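PDB 2BDV: phage-related conserved hypothetical protein, BB2244, which is of uncertain function but belongs to the SRAP peptidase family, and so probably, like its relatives, forms covalent links to abasic sites in single-stranded DNA. Local coordinates for residues I5-A10 against R41-H46; V15-P20 against D124-F129; D163-A168 against L195-F200; P171-E176 against K188-A193. All coordinates share one frame; numbering follows the deposited sequence.

Overall arrangement
Contact 1 is the most buried of the four: an amide binds a strand backbone beside a loose apolar pair. Contact 2 is partly buried and wholly apolar, setting helix 11-18 against the mixed sheet; it touches contact 1 through Met45. Contact 4 pairs helices 171-178 and 184-191, also by apolar packing, with charge only at its margin; Arg175 joins it to contact 2 by a probable hydrogen bond to Leu18 O, and Leu128 packs on Ala174. Contact 3 joins two loops at the surface and adds water and a salt bridge. Strand 126-133 supplies one side of contact 2 and also backs contact 3, where Phe129 packs on Pro166 and Ala168.

Contact 1: residues I5-A10 against R41-H46; sequences IAQKSA and RPLTMH
Gln7 spans the gap between the two segments and binds both backbone polar atoms of Leu43. From CB the chain leaves with CG anti to the carbonyl carbon (chi1 -70°) and then runs straight out, which carries the amide to the edge of strand 43-46. There CD lies 3.8 Å from Leu43 CB, so the carbon at the head of the amide touches the root of the leucine side chain. At the tip the work is divided. OE1 takes the Leu43 N-H at 3.0 Å, on a lone pair in the carbonyl plane, while NE2 donates to Leu43 O at 2.9 Å. That oxygen lies flat in the plane of the amide, although the donor is tilted 25° from the carbonyl plane of Leu43. NE2 also gives a hydrogen bond to Pro98 O, so three bonds hold the buried amide and fix which of its ends is oxygen; turned over, it would set its NH2 against the N-H of Leu43. In effect the side chain stands in for the backbone of a neighbouring strand. Beside it, Ile5 CD1 rests loosely on Pro42 CB at 4.3 Å, an apolar flank to the polar bridge. Strand 5-7 is the edge of a four-stranded antiparallel sheet and strand 43-46 pairs with 54-57, so the glutamine ties two separate sheets together. Tyr14 of helix 11-18, Val97 of strand 94-99 and Ile36 of strand 35-36 pack around Gln7.

Contact 2: residues V15-P20 against D124-F129; sequences VEILWP and DAPLLF
Ile17 and Leu18, in the last turn of helix 11-18, pack on Pro126 and Leu128 of strand 126-133 in a helix-on-sheet contact with no hydrogen bond across it. The main bump is the tip of Ile17. With CG1 anti to the carbonyl carbon (chi1 -65°), CD1 is pushed out toward the strand and comes down over one face of the Pro126 ring, toward its CB-CG-CD side. It is 3.4 Å from Pro126 CD, a tight fit for two carbons, and 3.6 Å from both Pro126 CB and CG; the two side chains meet at about a right angle. The other bump comes from the strand. Leu128 sends CD1 into the shallow groove between the two helix residues, where it lies 4.3 Å from Ile17 CG2 and 4.1 Å from Leu18 CD1. Proline and leucine thus face the helix, while Leu127 between them points away. Other elements close the groove: Ala174 of helix 171-178 touches both Leu18 and Leu128, and Met45 of strand 43-46 packs on the same pair. The second methyl of Leu18 is used within its own segment, where CD2 sits over one face of the Trp19 ring, 3.5 Å above its plane and shifted toward the rim.

Contact 3: residues D163-A168 against L195-F200; sequences DRRPVA and LPETAF
Arg165 and Glu197 both start with CG tucked between the backbone N and the carbonyl carbon (chi1 75° and 57°), and the arginine bends again at chi3, which turns its guanidinium toward the extended glutamate. The result is a long salt bridge, Arg165 NH2 to Glu197 OE1 at 3.5 Å. The oxygen comes in at the edge of the guanidinium, near its plane; only OE1 comes near, and the planes are turned 48° apart, so the pair is single-pronged. The stronger hold on the arginine is Gly156 O, bound by NE, with Gly157 O on NH1. The loop 163-168 leads to helix 171-178, and 195-200, with its 3-10 turn at 197-199, runs from helix 184-191 to strand 201-204. Leu195 N donates to Ala168 O at 2.8 Å, the direct backbone link between them. Leu195 O takes hydrogens from two waters. Water 1 lies 3.0 Å from Leu195 O and accepts from Arg165 NH2; water 2, 2.9 Å from Leu195 O, accepts from Ala168 N. Ala168 CB fills the apolar side, touching Leu195 CD2 at 4.1 Å and meeting the edge of the Phe200 ring at CZ, 4.3 Å away; Phe200 also packs edge-to-face with Trp102. One backbone bond and two bridging waters carry most of the polar binding, while the ion pair, long and near solvent, is probably a minor addition to a guanidinium already placed by Gly156 O and Gly157 O.

Contact 4: residues P171-E176 against K188-A193; sequences PELARE and KEILRA
Two successive helices, 171-178 and 184-191, form a helical hairpin, and Leu173 and Ile190 meet where they come closest. Ile190 puts its two branches to different use. CG2, anti to the backbone N, lies against the first helix 3.9 Å from Leu173 CB, and it is equally near Leu173 O. CG1 swings to the other side, and its CD1 lies across the side chain of Glu176, 3.6 Å from Glu176 CB and 3.9 Å from Glu176 CD. The acid therefore packs mainly through its carbons, with Glu176 OE1 also 3.9 Å from Ile190 CD1, and OE2 goes on to a salt bridge with Arg186 in the second helix. This hairpin lies on the mixed sheet of the SRAP domain: Leu191 rests on Ala130 of strand 126-133 and also touches helix 76-80. Past the last turn of the second helix, Ala193 N bonds back to Ile190 O at 2.8 Å, which curls the chain round toward Leu173. Leu173 reaches to meet it, and its CD1 presses on Ala193 CB at a tight 3.5 Å.

Contact 1: residues I5-A10 against R41-H46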
loop_
_atom_site.group_PDB
_atom_site.type_symbol
_atom_site.label_atom_id
_atom_site.label_comp_id
_atom_site.label_asym_id
_atom_site.label_seq_id
_atom_site.Cartn_x
_atom_site.Cartn_y
_atom_site.Cartn_z
ATOM N N ILE A 5 -5.594 2.843 5.270
ATOM C CA ILE A 5 -6.086 3.102 3.922
ATOM C C ILE A 5 -7.596 2.905 3.873
ATOM O O ILE A 5 -8.218 2.470 4.850
ATOM C CB ILE A 5 -5.475 2.148 2.866
ATOM C CG1 ILE A 5 -5.829 0.708 3.212
ATOM C CG2 ILE A 5 -3.982 2.393 2.740
ATOM C CD1 ILE A 5 -5.457 -0.318 2.131
ATOM N N ALA A 6 -8.179 3.224 2.723
ATOM C CA ALA A 6 -9.611 3.063 2.526
ATOM C C ALA A 6 -9.911 2.340 1.215
ATOM O O ALA A 6 -9.383 2.701 0.165
ATOM C CB ALA A 6 -10.307 4.433 2.543
ATOM N N GLN A 7 -10.739 1.300 1.298
ATOM C CA GLN A 7 -11.170 0.533 0.129
ATOM C C GLN A 7 -12.698 0.540 0.156
ATOM O O GLN A 7 -13.332 -0.356 0.725
ATOM C CB GLN A 7 -10.653 -0.907 0.178
ATOM C CG GLN A 7 -9.145 -1.034 -0.023
ATOM C CD GLN A 7 -8.674 -2.482 -0.115
ATOM O OE1 GLN A 7 -9.240 -3.373 0.518
ATOM N NE2 GLN A 7 -7.618 -2.716 -0.894
ATOM N N LYS A 8 -13.284 1.564 -0.458
ATOM C CA LYS A 8 -14.734 1.704 -0.486
ATOM C C LYS A 8 -15.422 1.476 -1.831
ATOM O O LYS A 8 -16.640 1.309 -1.879
ATOM C CB LYS A 8 -15.126 3.065 0.082
ATOM C CG LYS A 8 -14.203 4.207 -0.277
ATOM C CD LYS A 8 -14.465 5.385 0.657
ATOM C CE LYS A 8 -13.764 6.643 0.185
ATOM N NZ LYS A 8 -14.050 7.799 1.083
ATOM N N SER A 9 -14.657 1.466 -2.917
ATOM C CA SER A 9 -15.241 1.228 -4.231
ATOM C C SER A 9 -15.503 -0.251 -4.431
ATOM O O SER A 9 -14.941 -1.097 -3.737
ATOM C CB SER A 9 -14.308 1.701 -5.342
ATOM O OG SER A 9 -14.178 3.103 -5.327
ATOM N N ALA A 10 -16.367 -0.556 -5.391
ATOM C CA ALA A 10 -16.687 -1.932 -5.714
ATOM C C ALA A 10 -15.411 -2.580 -6.228
ATOM O O ALA A 10 -14.639 -1.957 -6.953
ATOM C CB ALA A 10 -17.761 -1.975 -6.787
ATOM N N ARG A 41 -6.670 -8.206 6.075
ATOM C CA ARG A 41 -6.504 -8.758 4.736
ATOM C C ARG A 41 -7.127 -7.822 3.704
ATOM O O ARG A 41 -8.242 -8.065 3.233
ATOM C CB ARG A 41 -7.195 -10.119 4.630
ATOM C CG ARG A 41 -6.829 -11.124 5.707
ATOM C CD ARG A 41 -5.508 -11.791 5.416
ATOM N NE ARG A 41 -5.239 -12.882 6.350
ATOM C CZ ARG A 41 -5.965 -13.992 6.441
ATOM N NH1 ARG A 41 -7.018 -14.170 5.650
ATOM N NH2 ARG A 41 -5.636 -14.928 7.323
ATOM N N PRO A 42 -6.421 -6.744 3.336
ATOM C CA PRO A 42 -6.989 -5.825 2.345
ATOM C C PRO A 42 -6.995 -6.455 0.960
ATOM O O PRO A 42 -6.227 -7.371 0.688
ATOM C CB PRO A 42 -6.049 -4.615 2.394
ATOM C CG PRO A 42 -5.287 -4.777 3.692
ATOM C CD PRO A 42 -5.119 -6.259 3.816
ATOM N N LEU A 43 -7.868 -5.964 0.089
ATOM C CA LEU A 43 -7.915 -6.459 -1.277
ATOM C C LEU A 43 -6.598 -6.112 -1.944
ATOM O O LEU A 43 -6.031 -5.049 -1.685
ATOM C CB LEU A 43 -9.031 -5.779 -2.057
ATOM C CG LEU A 43 -10.443 -6.316 -1.868
ATOM C CD1 LEU A 43 -11.445 -5.372 -2.502
ATOM C CD2 LEU A 43 -10.525 -7.709 -2.499
ATOM N N THR A 44 -6.108 -7.010 -2.792
ATOM C CA THR A 44 -4.873 -6.769 -3.537
ATOM C C THR A 44 -5.037 -7.383 -4.923
ATOM O O THR A 44 -5.864 -8.275 -5.130
ATOM C CB THR A 44 -3.605 -7.422 -2.883
ATOM O OG1 THR A 44 -3.573 -8.824 -3.176
ATOM C CG2 THR A 44 -3.595 -7.226 -1.375
HETATM N N MSE A 45 -4.249 -6.893 -5.869
HETATM C CA MSE A 45 -4.264 -7.413 -7.225
HETATM C C MSE A 45 -2.837 -7.814 -7.563
HETATM O O MSE A 45 -1.892 -7.096 -7.224
HETATM C CB MSE A 45 -4.798 -6.360 -8.193
HETATM C CG MSE A 45 -6.249 -6.014 -7.898
HETATM SE SE MSE A 45 -7.109 -4.937 -9.242
HETATM C CE MSE A 45 -6.378 -3.244 -8.739
ATOM N N HIS A 46 -2.687 -8.968 -8.211
ATOM C CA HIS A 46 -1.362 -9.490 -8.552
ATOM C C HIS A 46 -1.377 -10.679 -9.515
ATOM O O HIS A 46 -2.430 -11.187 -9.891
ATOM C CB HIS A 46 -0.651 -9.926 -7.272
ATOM C CG HIS A 46 -1.324 -11.070 -6.576
ATOM N ND1 HIS A 46 -1.361 -12.345 -7.099
ATOM C CD2 HIS A 46 -2.014 -11.120 -5.410
ATOM C CE1 HIS A 46 -2.043 -13.134 -6.284
ATOM N NE2 HIS A 46 -2.449 -12.416 -5.254
#

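Contact 2: residues V15-P20 against D124-F129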
loop_
_atom_site.group_PDB
_atom_site.type_symbol
_atom_site.label_atom_id
_atom_site.label_comp_id
_atom_site.label_asym_id
_atom_site.label_seq_id
_atom_site.Cartn_x
_atom_site.Cartn_y
_atom_site.Cartn_z
ATOM N N VAL A 15 -10.329 -3.659 -10.695
ATOM C CA VAL A 15 -9.878 -4.485 -11.807
ATOM C C VAL A 15 -10.023 -3.736 -13.130
ATOM O O VAL A 15 -9.132 -3.780 -13.972
ATOM C CB VAL A 15 -10.697 -5.786 -11.882
ATOM C CG1 VAL A 15 -10.404 -6.521 -13.188
ATOM C CG2 VAL A 15 -10.369 -6.668 -10.689
ATOM N N GLU A 16 -11.154 -3.058 -13.302
ATOM C CA GLU A 16 -11.432 -2.301 -14.518
ATOM C C GLU A 16 -10.342 -1.259 -14.787
ATOM O O GLU A 16 -9.976 -1.021 -15.936
ATOM C CB GLU A 16 -12.811 -1.631 -14.402
ATOM C CG GLU A 16 -13.200 -0.684 -15.543
ATOM C CD GLU A 16 -13.359 -1.367 -16.900
ATOM O OE1 GLU A 16 -13.663 -0.657 -17.882
ATOM O OE2 GLU A 16 -13.185 -2.603 -16.993
ATOM N N ILE A 17 -9.813 -0.653 -13.730
ATOM C CA ILE A 17 -8.769 0.347 -13.889
ATOM C C ILE A 17 -7.415 -0.277 -14.217
ATOM O O ILE A 17 -6.689 0.220 -15.081
ATOM C CB ILE A 17 -8.631 1.210 -12.623
ATOM C CG1 ILE A 17 -9.907 2.026 -12.428
ATOM C CG2 ILE A 17 -7.406 2.109 -12.732
ATOM C CD1 ILE A 17 -9.871 2.960 -11.256
ATOM N N LEU A 18 -7.070 -1.368 -13.536
ATOM C CA LEU A 18 -5.786 -2.025 -13.784
ATOM C C LEU A 18 -5.804 -2.883 -15.048
ATOM O O LEU A 18 -4.902 -2.804 -15.889
ATOM C CB LEU A 18 -5.384 -2.889 -12.582
ATOM C CG LEU A 18 -4.093 -3.709 -12.721
ATOM C CD1 LEU A 18 -2.898 -2.774 -12.875
ATOM C CD2 LEU A 18 -3.923 -4.591 -11.492
ATOM N N TRP A 19 -6.836 -3.704 -15.182
ATOM C CA TRP A 19 -6.963 -4.574 -16.341
ATOM C C TRP A 19 -8.251 -4.242 -17.085
ATOM O O TRP A 19 -9.221 -5.000 -17.034
ATOM C CB TRP A 19 -6.969 -6.042 -15.893
ATOM C CG TRP A 19 -5.696 -6.477 -15.239
ATOM C CD1 TRP A 19 -4.434 -6.388 -15.759
ATOM C CD2 TRP A 19 -5.558 -7.116 -13.961
ATOM N NE1 TRP A 19 -3.523 -6.935 -14.886
ATOM C CE2 TRP A 19 -4.188 -7.388 -13.775
ATOM C CE3 TRP A 19 -6.463 -7.488 -12.955
ATOM C CZ2 TRP A 19 -3.695 -8.012 -12.626
ATOM C CZ3 TRP A 19 -5.971 -8.114 -11.806
ATOM C CH2 TRP A 19 -4.602 -8.367 -11.654
ATOM N N PRO A 20 -8.271 -3.100 -17.795
ATOM C CA PRO A 20 -9.458 -2.676 -18.546
ATOM C C PRO A 20 -9.994 -3.782 -19.439
ATOM O O PRO A 20 -9.232 -4.445 -20.141
ATOM C CB PRO A 20 -8.953 -1.477 -19.344
ATOM C CG PRO A 20 -7.892 -0.907 -18.448
ATOM C CD PRO A 20 -7.162 -2.153 -17.996
ATOM N N ASP A 124 -8.817 11.408 -7.921
ATOM C CA ASP A 124 -10.056 11.500 -8.683
ATOM C C ASP A 124 -10.563 10.115 -9.075
ATOM O O ASP A 124 -11.596 9.982 -9.724
ATOM C CB ASP A 124 -9.824 12.354 -9.928
ATOM C CG ASP A 124 -9.455 13.790 -9.583
ATOM O OD1 ASP A 124 -8.707 14.431 -10.354
ATOM O OD2 ASP A 124 -9.927 14.284 -8.537
ATOM N N ALA A 125 -9.828 9.085 -8.673
ATOM C CA ALA A 125 -10.196 7.706 -8.977
ATOM C C ALA A 125 -9.373 6.764 -8.108
ATOM O O ALA A 125 -8.405 7.188 -7.479
ATOM C CB ALA A 125 -9.944 7.417 -10.457
ATOM N N PRO A 126 -9.757 5.474 -8.049
ATOM C CA PRO A 126 -9.044 4.473 -7.250
ATOM C C PRO A 126 -7.544 4.504 -7.512
ATOM O O PRO A 126 -7.109 4.620 -8.657
ATOM C CB PRO A 126 -9.685 3.162 -7.696
ATOM C CG PRO A 126 -11.104 3.575 -7.938
ATOM C CD PRO A 126 -10.940 4.876 -8.697
ATOM N N LEU A 127 -6.759 4.390 -6.450
ATOM C CA LEU A 127 -5.312 4.431 -6.563
ATOM C C LEU A 127 -4.710 3.027 -6.600
ATOM O O LEU A 127 -5.263 2.088 -6.028
ATOM C CB LEU A 127 -4.744 5.210 -5.379
ATOM C CG LEU A 127 -5.553 6.449 -4.982
ATOM C CD1 LEU A 127 -4.976 6.998 -3.693
ATOM C CD2 LEU A 127 -5.529 7.509 -6.085
ATOM N N LEU A 128 -3.574 2.884 -7.274
ATOM C CA LEU A 128 -2.921 1.586 -7.353
ATOM C C LEU A 128 -1.588 1.669 -6.620
ATOM O O LEU A 128 -0.570 2.033 -7.218
ATOM C CB LEU A 128 -2.716 1.183 -8.825
ATOM C CG LEU A 128 -3.966 1.248 -9.722
ATOM C CD1 LEU A 128 -3.597 0.876 -11.157
ATOM C CD2 LEU A 128 -5.048 0.324 -9.205
ATOM N N PHE A 129 -1.594 1.345 -5.323
ATOM C CA PHE A 129 -0.362 1.406 -4.530
ATOM C C PHE A 129 0.529 0.224 -4.859
ATOM O O PHE A 129 0.065 -0.906 -4.945
ATOM C CB PHE A 129 -0.630 1.400 -3.003
ATOM C CG PHE A 129 -1.410 2.590 -2.497
ATOM C CD1 PHE A 129 -1.540 3.744 -3.262
ATOM C CD2 PHE A 129 -2.038 2.540 -1.251
ATOM C CE1 PHE A 129 -2.287 4.821 -2.803
ATOM C CE2 PHE A 129 -2.782 3.611 -0.789
ATOM C CZ PHE A 129 -2.909 4.754 -1.563
#

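Contact 3: residues D163-A168 against L195-F200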
loop_
_atom_site.group_PDB
_atom_site.type_symbol
_atom_site.label_atom_id
_atom_site.label_comp_id
_atom_site.label_asym_id
_atom_site.label_seq_id
_atom_site.Cartn_x
_atom_site.Cartn_y
_atom_site.Cartn_z
ATOM N N ASP A 163 5.205 11.142 8.239
ATOM C CA ASP A 163 4.644 9.912 7.698
ATOM C C ASP A 163 5.334 9.580 6.383
ATOM O O ASP A 163 6.260 10.275 5.958
ATOM C CB ASP A 163 3.127 10.052 7.497
ATOM C CG ASP A 163 2.384 8.725 7.659
ATOM O OD1 ASP A 163 1.269 8.740 8.225
ATOM O OD2 ASP A 163 2.901 7.671 7.216
ATOM N N ARG A 164 4.875 8.519 5.743
ATOM C CA ARG A 164 5.465 8.068 4.495
ATOM C C ARG A 164 4.376 7.879 3.452
ATOM O O ARG A 164 3.576 6.952 3.544
ATOM C CB ARG A 164 6.198 6.749 4.754
ATOM C CG ARG A 164 7.314 6.870 5.792
ATOM C CD ARG A 164 7.641 5.530 6.432
ATOM N NE ARG A 164 6.729 5.234 7.530
ATOM C CZ ARG A 164 6.779 5.825 8.725
ATOM N NH1 ARG A 164 5.905 5.503 9.669
ATOM N NH2 ARG A 164 7.718 6.726 8.984
ATOM N N ARG A 165 4.343 8.752 2.454
ATOM C CA ARG A 165 3.313 8.646 1.431
ATOM C C ARG A 165 3.509 7.401 0.581
ATOM O O ARG A 165 4.629 7.026 0.252
ATOM C CB ARG A 165 3.305 9.884 0.539
ATOM C CG ARG A 165 4.438 9.941 -0.462
ATOM C CD ARG A 165 4.391 11.245 -1.227
ATOM N NE ARG A 165 4.590 12.393 -0.344
ATOM C CZ ARG A 165 4.595 13.657 -0.753
ATOM N NH1 ARG A 165 4.791 14.633 0.122
ATOM N NH2 ARG A 165 4.400 13.941 -2.038
ATOM N N PRO A 166 2.405 6.736 0.220
ATOM C CA PRO A 166 2.449 5.522 -0.600
ATOM C C PRO A 166 2.687 5.833 -2.073
ATOM O O PRO A 166 2.132 6.787 -2.612
ATOM C CB PRO A 166 1.080 4.901 -0.359
ATOM C CG PRO A 166 0.201 6.115 -0.252
ATOM C CD PRO A 166 1.025 7.021 0.658
ATOM N N VAL A 167 3.518 5.030 -2.722
ATOM C CA VAL A 167 3.807 5.240 -4.131
ATOM C C VAL A 167 2.642 4.743 -4.982
ATOM O O VAL A 167 2.424 3.541 -5.102
ATOM C CB VAL A 167 5.096 4.496 -4.542
ATOM C CG1 VAL A 167 5.363 4.688 -6.031
ATOM C CG2 VAL A 167 6.268 5.008 -3.721
ATOM N N ALA A 168 1.886 5.674 -5.555
ATOM C CA ALA A 168 0.764 5.308 -6.403
ATOM C C ALA A 168 1.248 5.315 -7.846
ATOM O O ALA A 168 1.955 6.232 -8.272
ATOM C CB ALA A 168 -0.390 6.295 -6.225
ATOM N N LEU A 195 2.587 8.884 -8.776
ATOM C CA LEU A 195 1.769 10.075 -9.007
ATOM C C LEU A 195 2.213 11.233 -8.124
ATOM O O LEU A 195 2.534 11.048 -6.952
ATOM C CB LEU A 195 0.289 9.779 -8.740
ATOM C CG LEU A 195 -0.543 9.082 -9.811
ATOM C CD1 LEU A 195 0.193 7.877 -10.352
ATOM C CD2 LEU A 195 -1.889 8.678 -9.217
ATOM N N PRO A 196 2.235 12.451 -8.682
ATOM C CA PRO A 196 2.644 13.645 -7.934
ATOM C C PRO A 196 1.541 14.110 -6.986
ATOM O O PRO A 196 0.368 13.775 -7.171
ATOM C CB PRO A 196 2.939 14.655 -9.038
ATOM C CG PRO A 196 1.942 14.291 -10.083
ATOM C CD PRO A 196 1.981 12.772 -10.098
ATOM N N GLU A 197 1.912 14.884 -5.973
ATOM C CA GLU A 197 0.930 15.352 -5.005
ATOM C C GLU A 197 -0.169 16.202 -5.644
ATOM O O GLU A 197 -1.296 16.246 -5.147
ATOM C CB GLU A 197 1.623 16.121 -3.884
ATOM C CG GLU A 197 2.445 17.307 -4.331
ATOM C CD GLU A 197 3.144 17.978 -3.163
ATOM O OE1 GLU A 197 4.133 17.407 -2.644
ATOM O OE2 GLU A 197 2.694 19.072 -2.750
ATOM N N THR A 198 0.159 16.856 -6.756
ATOM C CA THR A 198 -0.797 17.697 -7.477
ATOM C C THR A 198 -2.011 16.901 -7.984
ATOM O O THR A 198 -2.933 17.470 -8.571
ATOM C CB THR A 198 -0.125 18.397 -8.696
ATOM O OG1 THR A 198 0.213 17.417 -9.678
ATOM C CG2 THR A 198 1.156 19.134 -8.275
ATOM N N ALA A 199 -2.016 15.588 -7.759
ATOM C CA ALA A 199 -3.122 14.740 -8.213
ATOM C C ALA A 199 -4.065 14.351 -7.077
ATOM O O ALA A 199 -5.091 13.706 -7.304
ATOM C CB ALA A 199 -2.571 13.482 -8.878
ATOM N N PHE A 200 -3.714 14.760 -5.862
ATOM C CA PHE A 200 -4.501 14.447 -4.673
ATOM C C PHE A 200 -5.042 15.680 -3.951
ATOM O O PHE A 200 -4.471 16.767 -4.023
ATOM C CB PHE A 200 -3.654 13.665 -3.660
ATOM C CG PHE A 200 -2.877 12.534 -4.254
ATOM C CD1 PHE A 200 -1.529 12.686 -4.571
ATOM C CD2 PHE A 200 -3.487 11.312 -4.493
ATOM C CE1 PHE A 200 -0.803 11.634 -5.120
ATOM C CE2 PHE A 200 -2.772 10.255 -5.044
ATOM C CZ PHE A 200 -1.427 10.411 -5.358
HETATM O O HOH W 1 3.312 11.829 -4.211
HETATM O O HOH W 2 2.508 8.588 -5.363
#

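Contact 4: residues P171-E176 against K188-A193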
loop_
_atom_site.group_PDB
_atom_site.type_symbol
_atom_site.label_atom_id
_atom_site.label_comp_id
_atom_site.label_asym_id
_atom_site.label_seq_id
_atom_site.Cartn_x
_atom_site.Cartn_y
_atom_site.Cartn_z
ATOM N N PRO A 171 -2.120 3.403 -14.221
ATOM C CA PRO A 171 -2.535 2.065 -14.653
ATOM C C PRO A 171 -1.533 1.365 -15.582
ATOM O O PRO A 171 -1.284 0.160 -15.453
ATOM C CB PRO A 171 -3.874 2.324 -15.327
ATOM C CG PRO A 171 -4.435 3.450 -14.512
ATOM C CD PRO A 171 -3.238 4.359 -14.281
ATOM N N GLU A 172 -0.966 2.119 -16.521
ATOM C CA GLU A 172 -0.000 1.563 -17.465
ATOM C C GLU A 172 1.224 0.989 -16.740
ATOM O O GLU A 172 1.650 -0.130 -17.013
ATOM C CB GLU A 172 0.483 2.635 -18.462
ATOM C CG GLU A 172 -0.578 3.278 -19.382
ATOM C CD GLU A 172 -1.136 4.595 -18.845
ATOM O OE1 GLU A 172 -1.518 5.463 -19.663
ATOM O OE2 GLU A 172 -1.203 4.763 -17.607
ATOM N N LEU A 173 1.790 1.776 -15.830
ATOM C CA LEU A 173 2.970 1.366 -15.082
ATOM C C LEU A 173 2.623 0.294 -14.057
ATOM O O LEU A 173 3.440 -0.566 -13.732
ATOM C CB LEU A 173 3.601 2.581 -14.394
ATOM C CG LEU A 173 4.169 3.655 -15.326
ATOM C CD1 LEU A 173 4.749 4.816 -14.527
ATOM C CD2 LEU A 173 5.254 3.029 -16.195
ATOM N N ALA A 174 1.395 0.353 -13.562
ATOM C CA ALA A 174 0.910 -0.597 -12.580
ATOM C C ALA A 174 0.877 -1.996 -13.194
ATOM O O ALA A 174 1.219 -2.978 -12.533
ATOM C CB ALA A 174 -0.482 -0.190 -12.113
ATOM N N ARG A 175 0.451 -2.085 -14.451
ATOM C CA ARG A 175 0.398 -3.368 -15.143
ATOM C C ARG A 175 1.803 -3.906 -15.313
ATOM O O ARG A 175 2.046 -5.089 -15.117
ATOM C CB ARG A 175 -0.239 -3.228 -16.529
ATOM C CG ARG A 175 -1.697 -2.860 -16.495
ATOM C CD ARG A 175 -2.219 -2.440 -17.857
ATOM N NE ARG A 175 -3.410 -1.622 -17.655
ATOM C CZ ARG A 175 -3.611 -0.435 -18.207
ATOM N NH1 ARG A 175 -2.700 0.086 -19.022
ATOM N NH2 ARG A 175 -4.710 0.244 -17.909
ATOM N N GLU A 176 2.734 -3.037 -15.685
ATOM C CA GLU A 176 4.105 -3.487 -15.868
ATOM C C GLU A 176 4.660 -3.991 -14.540
ATOM O O GLU A 176 5.349 -5.000 -14.504
ATOM C CB GLU A 176 4.968 -2.352 -16.387
ATOM C CG GLU A 176 5.934 -2.769 -17.468
ATOM C CD GLU A 176 6.754 -1.594 -17.940
ATOM O OE1 GLU A 176 6.214 -0.468 -17.906
ATOM O OE2 GLU A 176 7.920 -1.786 -18.346
ATOM N N LYS A 188 12.428 -1.358 -10.469
ATOM C CA LYS A 188 12.966 -0.273 -9.669
ATOM C C LYS A 188 12.704 1.093 -10.306
ATOM O O LYS A 188 12.363 2.042 -9.607
ATOM C CB LYS A 188 14.455 -0.511 -9.426
ATOM C CG LYS A 188 14.695 -1.641 -8.436
ATOM C CD LYS A 188 16.128 -2.113 -8.458
ATOM C CE LYS A 188 16.338 -3.268 -7.502
ATOM N NZ LYS A 188 17.659 -3.923 -7.751
ATOM N N GLU A 189 12.844 1.191 -11.624
ATOM C CA GLU A 189 12.592 2.451 -12.318
ATOM C C GLU A 189 11.138 2.900 -12.143
ATOM O O GLU A 189 10.865 4.054 -11.802
ATOM C CB GLU A 189 12.894 2.313 -13.817
ATOM C CG GLU A 189 14.378 2.278 -14.181
ATOM C CD GLU A 189 14.609 2.048 -15.666
ATOM O OE1 GLU A 189 15.767 2.190 -16.129
ATOM O OE2 GLU A 189 13.627 1.716 -16.372
ATOM N N ILE A 190 10.210 1.978 -12.384
ATOM C CA ILE A 190 8.781 2.257 -12.266
ATOM C C ILE A 190 8.446 2.853 -10.901
ATOM O O ILE A 190 7.668 3.797 -10.794
ATOM C CB ILE A 190 7.953 0.966 -12.460
ATOM C CG1 ILE A 190 8.127 0.448 -13.889
ATOM C CG2 ILE A 190 6.475 1.234 -12.186
ATOM C CD1 ILE A 190 7.348 -0.815 -14.184
ATOM N N LEU A 191 9.059 2.294 -9.870
ATOM C CA LEU A 191 8.822 2.720 -8.509
ATOM C C LEU A 191 8.948 4.214 -8.252
ATOM O O LEU A 191 8.283 4.743 -7.365
ATOM C CB LEU A 191 9.747 1.955 -7.576
ATOM C CG LEU A 191 9.053 1.289 -6.394
ATOM C CD1 LEU A 191 7.694 0.712 -6.790
ATOM C CD2 LEU A 191 9.969 0.215 -5.865
ATOM N N ARG A 192 9.790 4.903 -9.014
ATOM C CA ARG A 192 9.939 6.339 -8.808
ATOM C C ARG A 192 9.062 7.180 -9.724
ATOM O O ARG A 192 9.202 8.403 -9.780
ATOM C CB ARG A 192 11.400 6.765 -8.957
ATOM C CG ARG A 192 12.117 6.203 -10.162
ATOM C CD ARG A 192 13.523 6.771 -10.235
ATOM N NE ARG A 192 14.153 6.873 -8.915
ATOM C CZ ARG A 192 14.380 5.845 -8.101
ATOM N NH1 ARG A 192 14.024 4.619 -8.465
ATOM N NH2 ARG A 192 14.980 6.041 -6.927
ATOM N N ALA A 193 8.153 6.526 -10.436
ATOM C CA ALA A 193 7.247 7.234 -11.329
ATOM C C ALA A 193 5.886 7.365 -10.658
ATOM O O ALA A 193 4.855 7.371 -11.323
ATOM C CB ALA A 193 7.114 6.487 -12.647
#